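Local coordinates for protein endo-pectate lyase (Erwinia chrysanthemi, PDB 3B4N) that cleaves the polygalacturonate chains of pectin by calcium-dependent elimination, probably acting within the chain and on highly methylated pectins too, at residues E48-T53 against W87-S92; L250-G255 against G282-Y287. One frame throughout, in Å; residues are numbered along the deposited sequence.

Interaction 1. Residues E48-T53 against W87-S92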
loop_
_atom_site.group_PDB
_atom_site.type_symbol
_atom_site.label_atom_id
_atom_site.label_comp_id
_atom_site.label_asym_id
_atom_site.label_seq_id
_atom_site.Cartn_x
_atom_site.Cartn_y
_atom_site.Cartn_z
ATOM N N GLU A 48 9.461 15.289 10.552
ATOM C CA GLU A 48 10.551 15.903 9.815
ATOM C C GLU A 48 11.495 14.871 9.247
ATOM O O GLU A 48 11.861 13.909 9.920
ATOM C CB GLU A 48 11.317 16.848 10.736
ATOM C CG GLU A 48 10.427 17.876 11.423
ATOM C CD GLU A 48 11.211 18.831 12.290
ATOM O OE1 GLU A 48 12.154 18.377 12.974
ATOM O OE2 GLU A 48 10.874 20.031 12.296
ATOM N N VAL A 49 11.890 15.068 7.999
ATOM C CA VAL A 49 12.810 14.141 7.357
ATOM C C VAL A 49 14.191 14.772 7.357
ATOM O O VAL A 49 14.350 15.927 6.977
ATOM C CB VAL A 49 12.405 13.847 5.896
ATOM C CG1 VAL A 49 13.321 12.779 5.305
ATOM C CG2 VAL A 49 10.951 13.399 5.838
ATOM N N TYR A 50 15.180 14.003 7.802
ATOM C CA TYR A 50 16.569 14.454 7.848
ATOM C C TYR A 50 17.413 13.584 6.927
ATOM O O TYR A 50 17.149 12.394 6.750
ATOM C CB TYR A 50 17.102 14.371 9.278
ATOM C CG TYR A 50 16.517 15.424 10.176
ATOM C CD1 TYR A 50 17.160 16.652 10.348
ATOM C CD2 TYR A 50 15.288 15.225 10.804
ATOM C CE1 TYR A 50 16.597 17.657 11.117
ATOM C CE2 TYR A 50 14.710 16.228 11.581
ATOM C CZ TYR A 50 15.371 17.441 11.729
ATOM O OH TYR A 50 14.795 18.451 12.469
ATOM N N ARG A 51 18.445 14.185 6.348
ATOM C CA ARG A 51 19.321 13.471 5.431
ATOM C C ARG A 51 20.758 13.949 5.587
ATOM O O ARG A 51 20.998 15.095 5.960
ATOM C CB ARG A 51 18.869 13.722 3.990
ATOM C CG ARG A 51 19.581 12.874 2.941
ATOM C CD ARG A 51 19.166 13.293 1.536
ATOM N NE ARG A 51 19.795 14.555 1.158
ATOM C CZ ARG A 51 19.409 15.317 0.144
ATOM N NH1 ARG A 51 18.383 14.951 -0.615
ATOM N NH2 ARG A 51 20.041 16.458 -0.100
ATOM N N GLY A 52 21.695 13.054 5.298
ATOM C CA GLY A 52 23.104 13.397 5.354
ATOM C C GLY A 52 23.857 12.549 4.349
ATOM O O GLY A 52 23.328 11.552 3.865
ATOM N N THR A 53 25.082 12.949 4.010
ATOM C CA THR A 53 25.883 12.165 3.077
ATOM C C THR A 53 26.837 11.246 3.832
ATOM O O THR A 53 27.639 10.535 3.221
ATOM C CB THR A 53 26.683 13.052 2.099
ATOM O OG1 THR A 53 27.427 14.027 2.836
ATOM C CG2 THR A 53 25.749 13.745 1.117
ATOM N N TRP A 87 16.768 9.854 8.302
ATOM C CA TRP A 87 16.134 9.654 9.606
ATOM C C TRP A 87 14.810 10.400 9.528
ATOM O O TRP A 87 14.691 11.402 8.825
ATOM C CB TRP A 87 16.908 10.309 10.754
ATOM C CG TRP A 87 18.219 9.710 11.096
ATOM C CD1 TRP A 87 18.485 8.832 12.108
ATOM C CD2 TRP A 87 19.467 9.983 10.460
ATOM N NE1 TRP A 87 19.828 8.549 12.146
ATOM C CE2 TRP A 87 20.455 9.243 11.144
ATOM C CE3 TRP A 87 19.848 10.784 9.372
ATOM C CZ2 TRP A 87 21.804 9.282 10.780
ATOM C CZ3 TRP A 87 21.193 10.824 9.008
ATOM C CH2 TRP A 87 22.153 10.075 9.714
ATOM N N VAL A 88 13.812 9.913 10.250
ATOM C CA VAL A 88 12.531 10.596 10.321
ATOM C C VAL A 88 12.279 10.883 11.799
ATOM O O VAL A 88 12.392 10.000 12.655
ATOM C CB VAL A 88 11.376 9.756 9.737
ATOM C CG1 VAL A 88 10.031 10.372 10.129
ATOM C CG2 VAL A 88 11.496 9.712 8.219
ATOM N N ASP A 89 11.984 12.143 12.084
ATOM C CA ASP A 89 11.712 12.614 13.430
ATOM C C ASP A 89 10.210 12.864 13.551
ATOM O O ASP A 89 9.669 13.761 12.912
ATOM C CB ASP A 89 12.478 13.921 13.665
ATOM C CG ASP A 89 12.362 14.444 15.086
ATOM O OD1 ASP A 89 12.959 15.515 15.352
ATOM O OD2 ASP A 89 11.695 13.809 15.929
ATOM N N VAL A 90 9.539 12.046 14.354
ATOM C CA VAL A 90 8.107 12.207 14.584
ATOM C C VAL A 90 8.008 13.128 15.805
ATOM O O VAL A 90 8.481 12.796 16.894
ATOM C CB VAL A 90 7.443 10.838 14.835
ATOM C CG1 VAL A 90 5.986 11.021 15.220
ATOM C CG2 VAL A 90 7.551 9.988 13.580
ATOM N N VAL A 91 7.419 14.303 15.600
ATOM C CA VAL A 91 7.302 15.305 16.655
ATOM C C VAL A 91 5.901 15.332 17.233
ATOM O O VAL A 91 4.926 15.513 16.512
ATOM C CB VAL A 91 7.651 16.706 16.106
ATOM C CG1 VAL A 91 7.607 17.731 17.229
ATOM C CG2 VAL A 91 9.026 16.682 15.447
ATOM N N SER A 92 5.806 15.151 18.546
ATOM C CA SER A 92 4.511 15.151 19.205
ATOM C C SER A 92 4.047 16.572 19.491
ATOM O O SER A 92 4.809 17.530 19.356
ATOM C CB SER A 92 4.588 14.388 20.530
ATOM O OG SER A 92 5.235 15.182 21.518
#
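Glu48-Tyr50 and Trp87-Asp89 pair as the two central strands of the four-stranded antiparallel sheet in the N-terminal part of the chain. Glu48 with Asp89 and Tyr50 with Trp87 are hydrogen-bonded pairs. Asp89 N gives the straightest bond, to Glu48 O at 2.8 Å with 177° at the hydrogen, while the Trp87 N to Tyr50 O bond at 3.0 Å is somewhat longer. Between them, Val49 and Val88 form a non-hydrogen-bonded pair on the other face of the sheet, where Val49 CG2 and Val88 CG2 come within 4.4 Å and strand 32-39 packs on both residues.

The face with Glu48, Tyr50, Trp87 and Asp89 is more polar. Tyr50 CG lies beside the backbone N, anti to the carbonyl carbon (chi1 -72°), which starts the ring on its way alongside Asp89, with CE2 3.8 Å from Asp89 CB. Glu48 runs alongside too, the two carboxylates turned 77° apart, with Glu48 OE1 and Asp89 OD1 only 3.8 Å from each other. That closeness would cost energy if both are charged, and the salt bridges of Glu48 OE2 to Arg46 and Arg62 probably offset part of it. Tyr50 OH donates to Glu48 OE1 at 2.7 Å, meeting it from above the carboxylate plane.

Interaction 2. Residues L250-G255 against G282-Y287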
loop_
_atom_site.group_PDB
_atom_site.type_symbol
_atom_site.label_atom_id
_atom_site.label_comp_id
_atom_site.label_asym_id
_atom_site.label_seq_id
_atom_site.Cartn_x
_atom_site.Cartn_y
_atom_site.Cartn_z
ATOM N N LEU A 250 -5.652 -0.283 -7.923
ATOM C CA LEU A 250 -5.390 -0.296 -6.493
ATOM C C LEU A 250 -6.227 -1.326 -5.754
ATOM O O LEU A 250 -5.703 -2.078 -4.934
ATOM C CB LEU A 250 -5.662 1.088 -5.899
ATOM C CG LEU A 250 -5.621 1.217 -4.370
ATOM C CD1 LEU A 250 -4.232 0.873 -3.831
ATOM C CD2 LEU A 250 -6.021 2.633 -3.989
ATOM N N TRP A 251 -7.518 -1.381 -6.059
ATOM C CA TRP A 251 -8.419 -2.283 -5.346
ATOM C C TRP A 251 -9.508 -2.819 -6.239
ATOM O O TRP A 251 -10.067 -2.092 -7.066
ATOM C CB TRP A 251 -9.051 -1.515 -4.179
ATOM C CG TRP A 251 -10.148 -2.215 -3.426
ATOM C CD1 TRP A 251 -10.017 -2.969 -2.287
ATOM C CD2 TRP A 251 -11.553 -2.112 -3.678
ATOM N NE1 TRP A 251 -11.260 -3.325 -1.810
ATOM C CE2 TRP A 251 -12.219 -2.810 -2.644
ATOM C CE3 TRP A 251 -12.315 -1.488 -4.675
ATOM C CZ2 TRP A 251 -13.614 -2.901 -2.579
ATOM C CZ3 TRP A 251 -13.704 -1.580 -4.608
ATOM C CH2 TRP A 251 -14.337 -2.282 -3.567
ATOM N N ARG A 252 -9.800 -4.102 -6.073
ATOM C CA ARG A 252 -10.861 -4.734 -6.833
ATOM C C ARG A 252 -11.718 -5.620 -5.945
ATOM O O ARG A 252 -11.211 -6.490 -5.228
ATOM C CB ARG A 252 -10.286 -5.586 -7.967
ATOM C CG ARG A 252 -11.342 -6.231 -8.876
ATOM C CD ARG A 252 -12.242 -5.185 -9.547
ATOM N NE ARG A 252 -12.945 -5.722 -10.719
ATOM C CZ ARG A 252 -14.238 -6.035 -10.761
ATOM N NH1 ARG A 252 -14.772 -6.514 -11.884
ATOM N NH2 ARG A 252 -15.006 -5.865 -9.694
ATOM N N SER A 253 -13.017 -5.365 -5.965
ATOM C CA SER A 253 -13.959 -6.216 -5.256
ATOM C C SER A 253 -14.008 -7.409 -6.210
ATOM O O SER A 253 -14.253 -7.234 -7.398
ATOM C CB SER A 253 -15.329 -5.557 -5.199
ATOM O OG SER A 253 -16.299 -6.481 -4.739
ATOM N N CYS A 254 -13.763 -8.617 -5.714
ATOM C CA CYS A 254 -13.746 -9.778 -6.595
ATOM C C CYS A 254 -14.890 -9.793 -7.607
ATOM O O CYS A 254 -16.058 -9.794 -7.236
ATOM C CB CYS A 254 -13.777 -11.052 -5.773
ATOM S SG CYS A 254 -13.267 -12.486 -6.763
ATOM N N GLY A 255 -14.538 -9.844 -8.887
ATOM C CA GLY A 255 -15.555 -9.825 -9.926
ATOM C C GLY A 255 -16.288 -11.122 -10.230
ATOM O O GLY A 255 -17.481 -11.092 -10.537
ATOM N N GLY A 282 -12.524 -0.851 -8.560
ATOM C CA GLY A 282 -13.567 -1.531 -9.308
ATOM C C GLY A 282 -14.599 -2.094 -8.344
ATOM O O GLY A 282 -14.296 -3.001 -7.559
ATOM N N VAL A 283 -15.813 -1.557 -8.401
ATOM C CA VAL A 283 -16.903 -1.989 -7.530
ATOM C C VAL A 283 -17.952 -2.775 -8.302
ATOM O O VAL A 283 -18.213 -2.492 -9.472
ATOM C CB VAL A 283 -17.622 -0.775 -6.852
ATOM C CG1 VAL A 283 -16.669 -0.061 -5.906
ATOM C CG2 VAL A 283 -18.151 0.192 -7.903
ATOM N N ASN A 284 -18.530 -3.780 -7.651
ATOM C CA ASN A 284 -19.612 -4.548 -8.276
ATOM C C ASN A 284 -20.858 -3.838 -7.761
ATOM O O ASN A 284 -21.300 -4.075 -6.630
ATOM C CB ASN A 284 -19.611 -5.999 -7.793
ATOM C CG ASN A 284 -18.366 -6.736 -8.184
ATOM O OD1 ASN A 284 -17.868 -6.589 -9.302
ATOM N ND2 ASN A 284 -17.853 -7.550 -7.269
ATOM N N ARG A 285 -21.438 -2.957 -8.569
ATOM C CA ARG A 285 -22.591 -2.223 -8.077
ATOM C C ARG A 285 -23.814 -3.081 -7.793
ATOM O O ARG A 285 -24.620 -2.733 -6.935
ATOM C CB ARG A 285 -22.944 -1.073 -9.018
ATOM C CG ARG A 285 -23.595 -1.470 -10.312
ATOM C CD ARG A 285 -23.807 -0.223 -11.148
ATOM N NE ARG A 285 -24.633 -0.487 -12.317
ATOM C CZ ARG A 285 -24.622 0.255 -13.421
ATOM N NH1 ARG A 285 -23.821 1.312 -13.511
ATOM N NH2 ARG A 285 -25.411 -0.071 -14.441
ATOM N N ASN A 286 -23.948 -4.206 -8.491
ATOM C CA ASN A 286 -25.094 -5.080 -8.254
ATOM C C ASN A 286 -25.030 -5.785 -6.898
ATOM O O ASN A 286 -26.041 -6.296 -6.414
ATOM C CB ASN A 286 -25.216 -6.114 -9.382
ATOM C CG ASN A 286 -23.988 -6.992 -9.503
ATOM O OD1 ASN A 286 -22.863 -6.496 -9.576
ATOM N ND2 ASN A 286 -24.195 -8.305 -9.524
ATOM N N TYR A 287 -23.851 -5.802 -6.281
ATOM C CA TYR A 287 -23.685 -6.439 -4.982
ATOM C C TYR A 287 -23.629 -5.414 -3.848
ATOM O O TYR A 287 -23.373 -5.767 -2.698
ATOM C CB TYR A 287 -22.423 -7.300 -4.966
ATOM C CG TYR A 287 -22.506 -8.571 -5.799
ATOM C CD1 TYR A 287 -21.359 -9.113 -6.374
ATOM C CD2 TYR A 287 -23.714 -9.252 -5.970
ATOM C CE1 TYR A 287 -21.399 -10.300 -7.092
ATOM C CE2 TYR A 287 -23.769 -10.448 -6.697
ATOM C CZ TYR A 287 -22.608 -10.964 -7.248
ATOM O OH TYR A 287 -22.629 -12.157 -7.934
HETATM O O HOH W 1 -17.290 -7.570 -11.799
#
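Trp251 and Arg252 reach across to Val283 and Asn284 at neighbouring strands of the right-handed parallel beta-helix. Two backbone bonds join the strands: Gly282 N to Trp251 O, and Ser253 N to Gly282 O, the latter nearly along the C=O axis.

On one side the Trp251 side chain crosses that of Val283 at about a right angle, and the ring takes the methyl CG1 at its edge, in the ring plane, with Trp251 CZ3 to Val283 CG1 at 3.6 Å. Trp251 CG stands anti to the backbone N (chi1 172°), beside the carbonyl carbon, where the indole begins its run toward Gly282 and Val283; NE1 is hydrogen-bonded to His228 ND1 of strand 224-228.

On the other side of the strand, Arg252 bends at chi2 (59°), and its CD lies 3.6 Å from Gly282 O. The Arg252 and Asn284 side chains cross at about a right angle, and the guanidinium and amide planes are 62° apart. Arg252 NH2 donates to Asn284 OD1 at 3.0 Å; OD1 lies in the guanidinium plane, but the donor stands above the plane of the amide carbonyl. Phe312 makes a cation-pi contact with the same arginine.

Asn284 uses both ends of its amide, for ND2 donates to Cys254 O at 2.9 Å, tying strand 276-284 to the residue disulfide-bonded to Cys257. A water completes the link, accepting from Arg252 NH1 and donating to Asn284 OD1, each at 2.7 Å.

How the interactions relate
Interaction 1 and interaction 2 belong to separate parts of the chain, on opposite sides of its centre: their centres lie about 39 Å apart and their nearest atoms about 22 Å, so neither touches the other. Antiparallel pairing in 48-53 with 87-92 contrasts with the parallel pairing of successive beta-helix strands in 250-255 with 282-287. Interaction 1 is away from the metal sites. Interaction 2 lies nearer to them, without binding a metal: the Arg252 side chain is about 9 Å from that of Asp195, a zinc ligand, and the Trp251 side chain about 11 Å from that of Ile192, a residue of the calcium site.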